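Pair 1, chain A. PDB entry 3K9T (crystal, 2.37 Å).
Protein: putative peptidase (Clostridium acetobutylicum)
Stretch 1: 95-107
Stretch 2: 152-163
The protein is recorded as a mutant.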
# COMPACT_ATOMS: atom_id res chain seq x y z
N HIS A 95 21.81 -15.81 -41.79
CA HIS A 95 22.70 -16.95 -42.06
C HIS A 95 24.16 -16.77 -41.61
O HIS A 95 24.87 -17.76 -41.49
CB HIS A 95 22.72 -17.35 -43.55
CG HIS A 95 21.48 -18.02 -44.02
ND1 HIS A 95 20.98 -19.15 -43.43
CD2 HIS A 95 20.65 -17.75 -45.06
CE1 HIS A 95 19.87 -19.53 -44.05
NE2 HIS A 95 19.66 -18.70 -45.06
N VAL A 96 24.63 -15.53 -41.38
CA VAL A 96 26.00 -15.30 -40.92
C VAL A 96 25.98 -14.69 -39.53
O VAL A 96 25.20 -13.78 -39.25
CB VAL A 96 26.80 -14.35 -41.86
CG1 VAL A 96 28.18 -14.04 -41.26
CG2 VAL A 96 26.99 -14.97 -43.21
N MSE A 97 26.85 -15.21 -38.67
CA MSE A 97 27.03 -14.71 -37.32
C MSE A 97 27.69 -13.32 -37.42
O MSE A 97 28.73 -13.15 -38.05
CB MSE A 97 27.89 -15.69 -36.52
CG MSE A 97 28.19 -15.27 -35.08
SE MSE A 97 29.59 -16.41 -34.34
CE MSE A 97 28.49 -18.01 -34.08
N SER A 98 27.04 -12.32 -36.81
CA SER A 98 27.49 -10.94 -36.96
C SER A 98 28.89 -10.83 -36.38
O SER A 98 29.16 -11.36 -35.32
CB SER A 98 26.53 -9.98 -36.25
OG SER A 98 26.72 -8.64 -36.68
N TYR A 99 29.74 -10.10 -37.10
CA TYR A 99 31.15 -9.92 -36.78
C TYR A 99 32.00 -11.14 -37.15
O TYR A 99 33.14 -11.25 -36.69
CB TYR A 99 31.39 -9.43 -35.33
CG TYR A 99 31.55 -7.92 -35.21
CD1 TYR A 99 30.53 -7.06 -35.62
CD2 TYR A 99 32.71 -7.34 -34.70
CE1 TYR A 99 30.65 -5.67 -35.52
CE2 TYR A 99 32.85 -5.93 -34.61
CZ TYR A 99 31.82 -5.10 -35.03
OH TYR A 99 31.91 -3.72 -34.94
N SER A 100 31.49 -12.01 -38.02
CA SER A 100 32.26 -13.18 -38.45
C SER A 100 33.57 -12.78 -39.13
O SER A 100 33.58 -11.99 -40.09
CB SER A 100 31.47 -14.11 -39.41
OG SER A 100 30.58 -14.98 -38.71
N VAL A 101 34.67 -13.32 -38.63
CA VAL A 101 35.99 -13.15 -39.26
C VAL A 101 35.94 -13.72 -40.69
O VAL A 101 35.15 -14.60 -40.96
CB VAL A 101 37.08 -13.83 -38.39
CG1 VAL A 101 37.17 -13.11 -37.03
CG2 VAL A 101 36.77 -15.31 -38.18
N PRO A 102 36.72 -13.18 -41.63
CA PRO A 102 36.65 -13.74 -42.98
C PRO A 102 37.20 -15.18 -43.05
O PRO A 102 38.16 -15.49 -42.34
CB PRO A 102 37.54 -12.81 -43.81
CG PRO A 102 38.39 -12.10 -42.82
CD PRO A 102 37.62 -12.02 -41.56
N VAL A 103 36.59 -16.04 -43.86
CA VAL A 103 37.02 -17.41 -43.98
C VAL A 103 36.83 -17.87 -45.41
O VAL A 103 35.86 -17.48 -46.06
CB VAL A 103 36.31 -18.40 -42.99
CG1 VAL A 103 35.67 -17.65 -41.77
CG2 VAL A 103 35.26 -19.30 -43.70
N HIS A 104 37.78 -18.67 -45.89
CA HIS A 104 37.71 -19.25 -47.22
C HIS A 104 38.36 -20.64 -47.14
O HIS A 104 39.57 -20.75 -47.10
CB HIS A 104 38.40 -18.35 -48.25
CG HIS A 104 38.22 -18.82 -49.66
ND1 HIS A 104 37.34 -19.82 -50.00
CD2 HIS A 104 38.77 -18.39 -50.82
CE1 HIS A 104 37.38 -20.01 -51.31
NE2 HIS A 104 38.23 -19.15 -51.83
N LYS A 105 37.53 -21.68 -47.10
CA LYS A 105 38.00 -23.03 -46.81
C LYS A 105 37.21 -24.11 -47.53
O LYS A 105 36.10 -23.88 -47.98
CB LYS A 105 37.83 -23.30 -45.32
CG LYS A 105 38.52 -22.31 -44.39
CD LYS A 105 38.87 -22.95 -43.04
CE LYS A 105 38.82 -21.96 -41.88
NZ LYS A 105 39.71 -22.36 -40.76
N THR A 106 37.83 -25.29 -47.65
CA THR A 106 37.08 -26.48 -47.98
C THR A 106 37.06 -27.31 -46.72
O THR A 106 38.09 -27.52 -46.10
CB THR A 106 37.65 -27.32 -49.13
OG1 THR A 106 37.24 -26.73 -50.37
CG2 THR A 106 37.09 -28.74 -49.07
N MSE A 107 35.88 -27.73 -46.31
CA MSE A 107 35.76 -28.59 -45.15
C MSE A 107 34.70 -29.66 -45.39
O MSE A 107 33.80 -29.51 -46.22
CB MSE A 107 35.48 -27.78 -43.88
CG MSE A 107 35.13 -26.34 -44.08
SE MSE A 107 34.97 -25.43 -42.38
CE MSE A 107 35.70 -23.78 -42.99
N ASP A 152 30.20 -34.49 -47.25
CA ASP A 152 30.64 -33.87 -48.49
C ASP A 152 31.84 -32.97 -48.23
O ASP A 152 32.26 -32.82 -47.07
CB ASP A 152 29.48 -33.03 -49.08
CG ASP A 152 29.67 -32.69 -50.54
OD1 ASP A 152 30.55 -33.28 -51.17
OD2 ASP A 152 28.94 -31.83 -51.08
N ASP A 153 32.42 -32.44 -49.30
CA ASP A 153 33.42 -31.38 -49.22
C ASP A 153 32.69 -30.12 -49.61
O ASP A 153 32.11 -30.01 -50.70
CB ASP A 153 34.64 -31.61 -50.12
CG ASP A 153 35.67 -32.55 -49.49
OD1 ASP A 153 36.11 -32.30 -48.34
OD2 ASP A 153 36.03 -33.53 -50.17
N TYR A 154 32.70 -29.17 -48.68
CA TYR A 154 31.99 -27.93 -48.85
C TYR A 154 32.97 -26.79 -48.98
O TYR A 154 33.95 -26.75 -48.25
CB TYR A 154 31.06 -27.70 -47.65
CG TYR A 154 29.86 -28.62 -47.57
CD1 TYR A 154 28.73 -28.39 -48.34
CD2 TYR A 154 29.86 -29.73 -46.71
CE1 TYR A 154 27.62 -29.22 -48.28
CE2 TYR A 154 28.75 -30.57 -46.63
CZ TYR A 154 27.63 -30.31 -47.42
OH TYR A 154 26.51 -31.14 -47.36
N GLU A 155 32.72 -25.89 -49.92
CA GLU A 155 33.43 -24.62 -49.99
C GLU A 155 32.72 -23.68 -48.99
O GLU A 155 31.49 -23.52 -49.05
CB GLU A 155 33.37 -24.01 -51.39
CG GLU A 155 34.43 -22.93 -51.65
CD GLU A 155 34.20 -22.14 -52.93
OE1 GLU A 155 33.20 -22.37 -53.63
OE2 GLU A 155 35.03 -21.26 -53.24
N VAL A 156 33.49 -23.11 -48.08
CA VAL A 156 32.99 -22.23 -47.05
C VAL A 156 33.60 -20.86 -47.22
O VAL A 156 34.81 -20.70 -47.07
CB VAL A 156 33.34 -22.78 -45.66
CG1 VAL A 156 32.78 -21.86 -44.56
CG2 VAL A 156 32.83 -24.22 -45.53
N VAL A 157 32.76 -19.89 -47.55
CA VAL A 157 33.18 -18.54 -47.81
C VAL A 157 32.41 -17.53 -46.95
O VAL A 157 31.17 -17.51 -46.98
CB VAL A 157 32.94 -18.16 -49.30
CG1 VAL A 157 33.26 -16.70 -49.53
CG2 VAL A 157 33.75 -19.04 -50.22
N ILE A 158 33.13 -16.76 -46.15
CA ILE A 158 32.61 -15.56 -45.52
C ILE A 158 33.54 -14.42 -45.97
O ILE A 158 34.66 -14.31 -45.46
CB ILE A 158 32.58 -15.60 -43.97
CG1 ILE A 158 31.68 -16.73 -43.46
CG2 ILE A 158 32.09 -14.27 -43.43
CD1 ILE A 158 31.80 -16.97 -41.92
N ASP A 159 33.07 -13.61 -46.91
CA ASP A 159 33.83 -12.48 -47.44
C ASP A 159 33.52 -11.25 -46.62
O ASP A 159 32.67 -10.43 -46.99
CB ASP A 159 33.47 -12.24 -48.92
CG ASP A 159 34.35 -11.20 -49.58
OD1 ASP A 159 35.36 -10.80 -48.96
OD2 ASP A 159 34.02 -10.78 -50.72
N SER A 160 34.25 -11.11 -45.51
CA SER A 160 34.03 -10.02 -44.55
C SER A 160 35.33 -9.30 -44.26
O SER A 160 36.39 -9.72 -44.71
CB SER A 160 33.46 -10.60 -43.24
OG SER A 160 34.31 -11.60 -42.70
N SER A 161 35.24 -8.19 -43.52
CA SER A 161 36.43 -7.50 -43.02
C SER A 161 36.19 -7.03 -41.62
O SER A 161 35.08 -6.66 -41.28
CB SER A 161 36.82 -6.29 -43.89
OG SER A 161 35.78 -5.33 -43.91
N LEU A 162 37.26 -7.02 -40.83
CA LEU A 162 37.21 -6.61 -39.43
C LEU A 162 38.49 -5.79 -39.22
O LEU A 162 39.59 -6.34 -39.05
CB LEU A 162 37.15 -7.84 -38.53
CG LEU A 162 36.85 -7.69 -37.04
CD1 LEU A 162 35.62 -6.84 -36.75
CD2 LEU A 162 36.70 -9.08 -36.42
N GLU A 163 38.34 -4.47 -39.26
CA GLU A 163 39.46 -3.55 -39.31
C GLU A 163 39.10 -2.33 -38.51
O GLU A 163 37.92 -2.05 -38.31
CB GLU A 163 39.69 -3.08 -40.76
CG GLU A 163 40.14 -4.15 -41.77
CD GLU A 163 41.42 -4.90 -41.33
OE1 GLU A 163 42.26 -4.29 -40.62
OE2 GLU A 163 41.57 -6.09 -41.71

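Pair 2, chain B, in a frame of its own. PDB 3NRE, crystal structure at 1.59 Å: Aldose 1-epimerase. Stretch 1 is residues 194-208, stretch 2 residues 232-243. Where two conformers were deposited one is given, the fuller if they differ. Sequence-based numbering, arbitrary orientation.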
# COMPACT_ATOMS: atom_id res chain seq x y z
N PRO B 194 19.44 7.32 -2.78
CA PRO B 194 18.44 8.40 -2.91
C PRO B 194 17.30 8.02 -3.84
O PRO B 194 17.47 7.12 -4.70
CB PRO B 194 19.25 9.56 -3.52
CG PRO B 194 20.41 8.87 -4.27
CD PRO B 194 20.73 7.65 -3.44
N LEU B 195 16.16 8.68 -3.70
CA LEU B 195 15.11 8.56 -4.71
C LEU B 195 15.53 9.38 -5.92
O LEU B 195 16.03 10.49 -5.79
CB LEU B 195 13.76 9.09 -4.22
CG LEU B 195 12.88 8.22 -3.29
CD1 LEU B 195 12.48 6.86 -3.88
CD2 LEU B 195 13.58 8.07 -1.88
N PRO B 196 15.31 8.83 -7.14
CA PRO B 196 15.47 9.64 -8.34
C PRO B 196 14.58 10.89 -8.28
O PRO B 196 13.47 10.82 -7.76
CB PRO B 196 14.95 8.73 -9.46
CG PRO B 196 14.97 7.33 -8.89
CD PRO B 196 14.91 7.44 -7.41
N ARG B 197 15.05 11.98 -8.87
CA ARG B 197 14.28 13.22 -8.97
C ARG B 197 13.62 13.30 -10.34
O ARG B 197 13.89 14.21 -11.14
CB ARG B 197 15.19 14.45 -8.74
CG ARG B 197 15.50 14.68 -7.26
CD ARG B 197 14.24 14.46 -6.45
NE ARG B 197 14.36 14.75 -5.02
CZ ARG B 197 14.78 13.88 -4.10
NH1 ARG B 197 15.17 12.65 -4.44
NH2 ARG B 197 14.82 14.24 -2.83
N GLN B 198 12.75 12.34 -10.59
CA GLN B 198 12.01 12.20 -11.84
C GLN B 198 10.93 11.14 -11.58
O GLN B 198 10.98 10.42 -10.59
CB GLN B 198 12.91 11.73 -12.98
CG GLN B 198 13.62 10.41 -12.71
CD GLN B 198 14.61 10.08 -13.81
OE1 GLN B 198 15.81 10.26 -13.63
NE2 GLN B 198 14.11 9.66 -14.96
N TRP B 199 9.99 11.06 -12.52
CA TRP B 199 8.89 10.11 -12.44
C TRP B 199 9.45 8.72 -12.20
O TRP B 199 10.33 8.28 -12.93
CB TRP B 199 8.13 10.08 -13.76
CG TRP B 199 7.01 9.10 -13.82
CD1 TRP B 199 7.05 7.84 -14.38
CD2 TRP B 199 5.68 9.29 -13.34
NE1 TRP B 199 5.84 7.23 -14.22
CE2 TRP B 199 4.96 8.10 -13.61
CE3 TRP B 199 5.02 10.33 -12.69
CZ2 TRP B 199 3.62 7.93 -13.25
CZ3 TRP B 199 3.70 10.17 -12.33
CH2 TRP B 199 3.00 8.98 -12.62
N VAL B 200 8.95 8.06 -11.18
CA VAL B 200 9.18 6.64 -10.96
C VAL B 200 7.85 5.94 -10.70
O VAL B 200 7.08 6.35 -9.86
CB VAL B 200 10.06 6.39 -9.73
CG1 VAL B 200 10.15 4.87 -9.43
CG2 VAL B 200 11.44 7.01 -9.88
N ASN B 201 7.56 4.85 -11.42
CA ASN B 201 6.36 4.05 -11.13
C ASN B 201 6.70 2.63 -11.49
O ASN B 201 6.42 2.18 -12.59
CB ASN B 201 5.17 4.54 -11.95
CG ASN B 201 3.97 3.60 -11.90
OD1 ASN B 201 3.64 3.07 -10.84
ND2 ASN B 201 3.29 3.41 -13.05
N ASN B 202 7.30 1.91 -10.56
CA ASN B 202 7.89 0.59 -10.87
C ASN B 202 7.69 -0.35 -9.74
O ASN B 202 7.88 0.03 -8.54
CB ASN B 202 9.39 0.68 -11.19
CG ASN B 202 9.67 1.49 -12.43
OD1 ASN B 202 9.76 2.73 -12.40
ND2 ASN B 202 9.78 0.79 -13.58
N GLY B 203 7.39 -1.61 -10.09
CA GLY B 203 7.34 -2.69 -9.13
C GLY B 203 8.69 -3.44 -9.11
O GLY B 203 9.42 -3.48 -10.13
N PHE B 204 9.01 -3.99 -7.93
CA PHE B 204 10.28 -4.66 -7.66
C PHE B 204 9.96 -6.04 -7.09
O PHE B 204 9.03 -6.20 -6.30
CB PHE B 204 11.14 -3.84 -6.67
CG PHE B 204 11.57 -2.53 -7.25
CD1 PHE B 204 10.71 -1.45 -7.25
CD2 PHE B 204 12.80 -2.40 -7.86
CE1 PHE B 204 11.07 -0.27 -7.85
CE2 PHE B 204 13.18 -1.22 -8.46
CZ PHE B 204 12.31 -0.12 -8.44
N ALA B 205 10.75 -7.02 -7.51
CA ALA B 205 10.58 -8.41 -7.05
C ALA B 205 11.78 -8.83 -6.24
O ALA B 205 12.83 -8.15 -6.21
CB ALA B 205 10.44 -9.37 -8.25
N GLY B 206 11.65 -9.96 -5.57
CA GLY B 206 12.76 -10.49 -4.78
C GLY B 206 12.95 -9.85 -3.42
O GLY B 206 14.00 -10.00 -2.81
N TRP B 207 11.91 -9.22 -2.91
CA TRP B 207 11.99 -8.51 -1.66
C TRP B 207 11.80 -9.48 -0.52
O TRP B 207 11.17 -10.53 -0.69
CB TRP B 207 10.88 -7.46 -1.62
CG TRP B 207 10.94 -6.51 -0.50
CD1 TRP B 207 12.05 -5.95 0.03
CD2 TRP B 207 9.81 -5.89 0.13
NE1 TRP B 207 11.68 -5.05 1.01
CE2 TRP B 207 10.31 -5.01 1.10
CE3 TRP B 207 8.43 -6.04 0.01
CZ2 TRP B 207 9.48 -4.26 1.92
CZ3 TRP B 207 7.61 -5.31 0.80
CH2 TRP B 207 8.13 -4.44 1.78
N ASN B 208 12.36 -9.10 0.63
CA ASN B 208 12.24 -9.87 1.88
C ASN B 208 11.25 -9.26 2.88
O ASN B 208 11.23 -9.62 4.04
CB ASN B 208 13.61 -10.04 2.55
CG ASN B 208 14.25 -8.71 2.99
OD1 ASN B 208 13.76 -7.60 2.68
ND2 ASN B 208 15.34 -8.82 3.73
N CYS B 232 7.01 -8.29 -3.01
CA CYS B 232 7.11 -7.21 -3.99
C CYS B 232 6.81 -5.88 -3.34
O CYS B 232 6.06 -5.82 -2.40
CB CYS B 232 6.14 -7.45 -5.13
SG CYS B 232 6.44 -8.97 -6.05
N TYR B 233 7.43 -4.82 -3.87
CA TYR B 233 7.13 -3.44 -3.47
C TYR B 233 7.08 -2.58 -4.74
O TYR B 233 7.78 -2.87 -5.71
CB TYR B 233 8.16 -2.90 -2.45
CG TYR B 233 9.61 -2.73 -2.90
CD1 TYR B 233 10.06 -1.54 -3.47
CD2 TYR B 233 10.58 -3.72 -2.67
CE1 TYR B 233 11.41 -1.39 -3.85
CE2 TYR B 233 11.91 -3.54 -3.02
CZ TYR B 233 12.32 -2.39 -3.62
OH TYR B 233 13.63 -2.20 -3.98
N PHE B 234 6.24 -1.54 -4.72
CA PHE B 234 6.27 -0.50 -5.74
C PHE B 234 6.89 0.78 -5.17
O PHE B 234 6.77 1.08 -4.00
CB PHE B 234 4.84 -0.18 -6.29
CG PHE B 234 4.48 -0.89 -7.59
CD1 PHE B 234 4.16 -2.25 -7.59
CD2 PHE B 234 4.45 -0.22 -8.80
CE1 PHE B 234 3.84 -2.91 -8.77
CE2 PHE B 234 4.12 -0.89 -9.95
CZ PHE B 234 3.81 -2.21 -9.95
N ILE B 235 7.58 1.52 -6.01
CA ILE B 235 8.08 2.83 -5.67
C ILE B 235 7.34 3.79 -6.58
O ILE B 235 7.26 3.58 -7.82
CB ILE B 235 9.57 3.01 -5.95
CG1 ILE B 235 10.42 2.07 -5.09
CG2 ILE B 235 10.02 4.47 -5.74
CD1 ILE B 235 10.27 2.27 -3.55
N PHE B 236 6.84 4.87 -5.99
CA PHE B 236 6.27 5.99 -6.70
C PHE B 236 6.98 7.29 -6.34
O PHE B 236 7.11 7.62 -5.16
CB PHE B 236 4.75 6.10 -6.38
CG PHE B 236 4.10 7.19 -7.14
CD1 PHE B 236 4.13 7.16 -8.51
CD2 PHE B 236 3.52 8.25 -6.51
CE1 PHE B 236 3.57 8.17 -9.24
CE2 PHE B 236 2.95 9.30 -7.25
CZ PHE B 236 2.97 9.25 -8.61
N VAL B 237 7.44 8.01 -7.37
CA VAL B 237 7.90 9.40 -7.31
C VAL B 237 7.14 10.09 -8.43
O VAL B 237 7.13 9.61 -9.57
CB VAL B 237 9.40 9.57 -7.55
CG1 VAL B 237 9.79 11.06 -7.42
CG2 VAL B 237 10.18 8.71 -6.58
N SER B 238 6.51 11.20 -8.12
CA SER B 238 5.74 11.93 -9.12
C SER B 238 6.61 12.90 -9.97
O SER B 238 7.83 12.79 -9.97
CB SER B 238 4.55 12.61 -8.41
OG SER B 238 3.53 13.01 -9.30
N ASP B 239 6.02 13.81 -10.73
CA ASP B 239 6.78 14.79 -11.53
C ASP B 239 5.94 16.04 -11.69
O ASP B 239 4.71 15.93 -11.82
CB ASP B 239 7.10 14.22 -12.93
CG ASP B 239 7.93 15.20 -13.81
OD1 ASP B 239 8.90 15.80 -13.32
OD2 ASP B 239 7.62 15.34 -15.00
N PRO B 240 6.57 17.23 -11.67
CA PRO B 240 5.75 18.42 -11.87
C PRO B 240 4.97 18.49 -13.19
O PRO B 240 4.12 19.37 -13.30
CB PRO B 240 6.73 19.57 -11.75
CG PRO B 240 7.87 19.05 -10.92
CD PRO B 240 7.89 17.54 -11.07
N ALA B 241 5.19 17.55 -14.14
CA ALA B 241 4.33 17.38 -15.35
C ALA B 241 3.00 16.58 -15.21
O ALA B 241 2.09 16.79 -16.01
CB ALA B 241 5.15 16.80 -16.51
N PHE B 242 2.90 15.66 -14.25
CA PHE B 242 1.65 14.90 -13.94
C PHE B 242 0.94 15.53 -12.73
O PHE B 242 -0.23 15.16 -12.39
CB PHE B 242 2.04 13.41 -13.64
CG PHE B 242 0.99 12.54 -12.85
CD1 PHE B 242 1.02 12.46 -11.44
CD2 PHE B 242 0.10 11.66 -13.52
CE1 PHE B 242 0.13 11.63 -10.68
CE2 PHE B 242 -0.79 10.80 -12.76
CZ PHE B 242 -0.77 10.79 -11.34
N ASP B 243 1.63 16.44 -12.04
CA ASP B 243 1.08 16.96 -10.78
C ASP B 243 1.71 18.33 -10.59
O ASP B 243 2.77 18.47 -9.96
CB ASP B 243 1.36 15.96 -9.63
CG ASP B 243 0.58 16.27 -8.33
OD1 ASP B 243 -0.21 17.27 -8.30
OD2 ASP B 243 0.78 15.52 -7.32
O HOH W 1 4.30 3.28 -8.27

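Both pairs are two-stranded antiparallel ladders, the strands running at 165° in pair 1 and 178° in pair 2, and the central backbones superpose with an RMSD of 0.8 Å. The register is the same. Val A103 pairs with Ile A158 as Val B200 does with Val B237, and the ladder continues through Lys A105–Val A156, matched by Asn B202–Ile B235, to Met A107–Tyr A154, matched by Phe B204–Tyr B233. Each of these is a hydrogen-bonded pair with two N-H to O bonds; Ile A158 N to Val A103 O is 2.8 Å, and its counterpart Val B237 N to Val B200 O is 3.0 Å.

The face carrying these residues is largely apolar and buried. At the first rung, branched side chains suit the extended backbone and fill the space beside it. Val A103 CG1 lies 3.9 Å from Ile A158 CD1, while in pair 2 two valines meet, Val B200 CB to Val B237 CB at 3.9 Å. A diagonal contact occurs in both pairs: Val A103 CG2 reaches Val A156 CG1 at 3.7 Å, and Val B200 CG1 reaches Ile B235 CG2 at 3.7 Å.

The next rung puts a polar residue beside that aliphatic one. Lys A105 is exposed, and its flexible chain leads its end away from the partner strand; the shorter Asn B202 is buried, with ND2 hydrogen-bonded elsewhere in the structure.

At the third rung the solutions diverge. The flexible selenomethionine Met A107 lays CG against Val A156 CG2 at 3.4 Å. Phe B204 fills the matching position with a rigid ring: its CE1 touches Ile B235 CG1 at 3.7 Å, and its CB sits 3.7 Å from the centroid of the Tyr B233 ring, over the face. Although both partners are tyrosines, Tyr A154 has chi1 m and its end leads away, whereas Tyr B233 has chi1 p, its ring nearly parallel to that of Phe B204 but slid aside.

On the other face, His A104 and Val A157 match Asn B201 and Phe B236. His A104 ND1 lies 3.7 Å from Val A157 CG2, while Phe B236 turns its ring edge to the face of Trp B199, whose CH2 is 3.5 Å from Phe B236 CE1. The next rung sets Thr A106 against Gly B203. Glycine suits its place because the Phe B234 ring covers it: Gly B203 CA is 3.4 Å from the ring centroid, and a CB would lie only 2.6 Å from Phe B234 CE1. Opposite Thr A106, Glu A155 extends instead toward the histidine, its OE2 3.3 Å from His A104 CE1, leaving room for the threonine side chain.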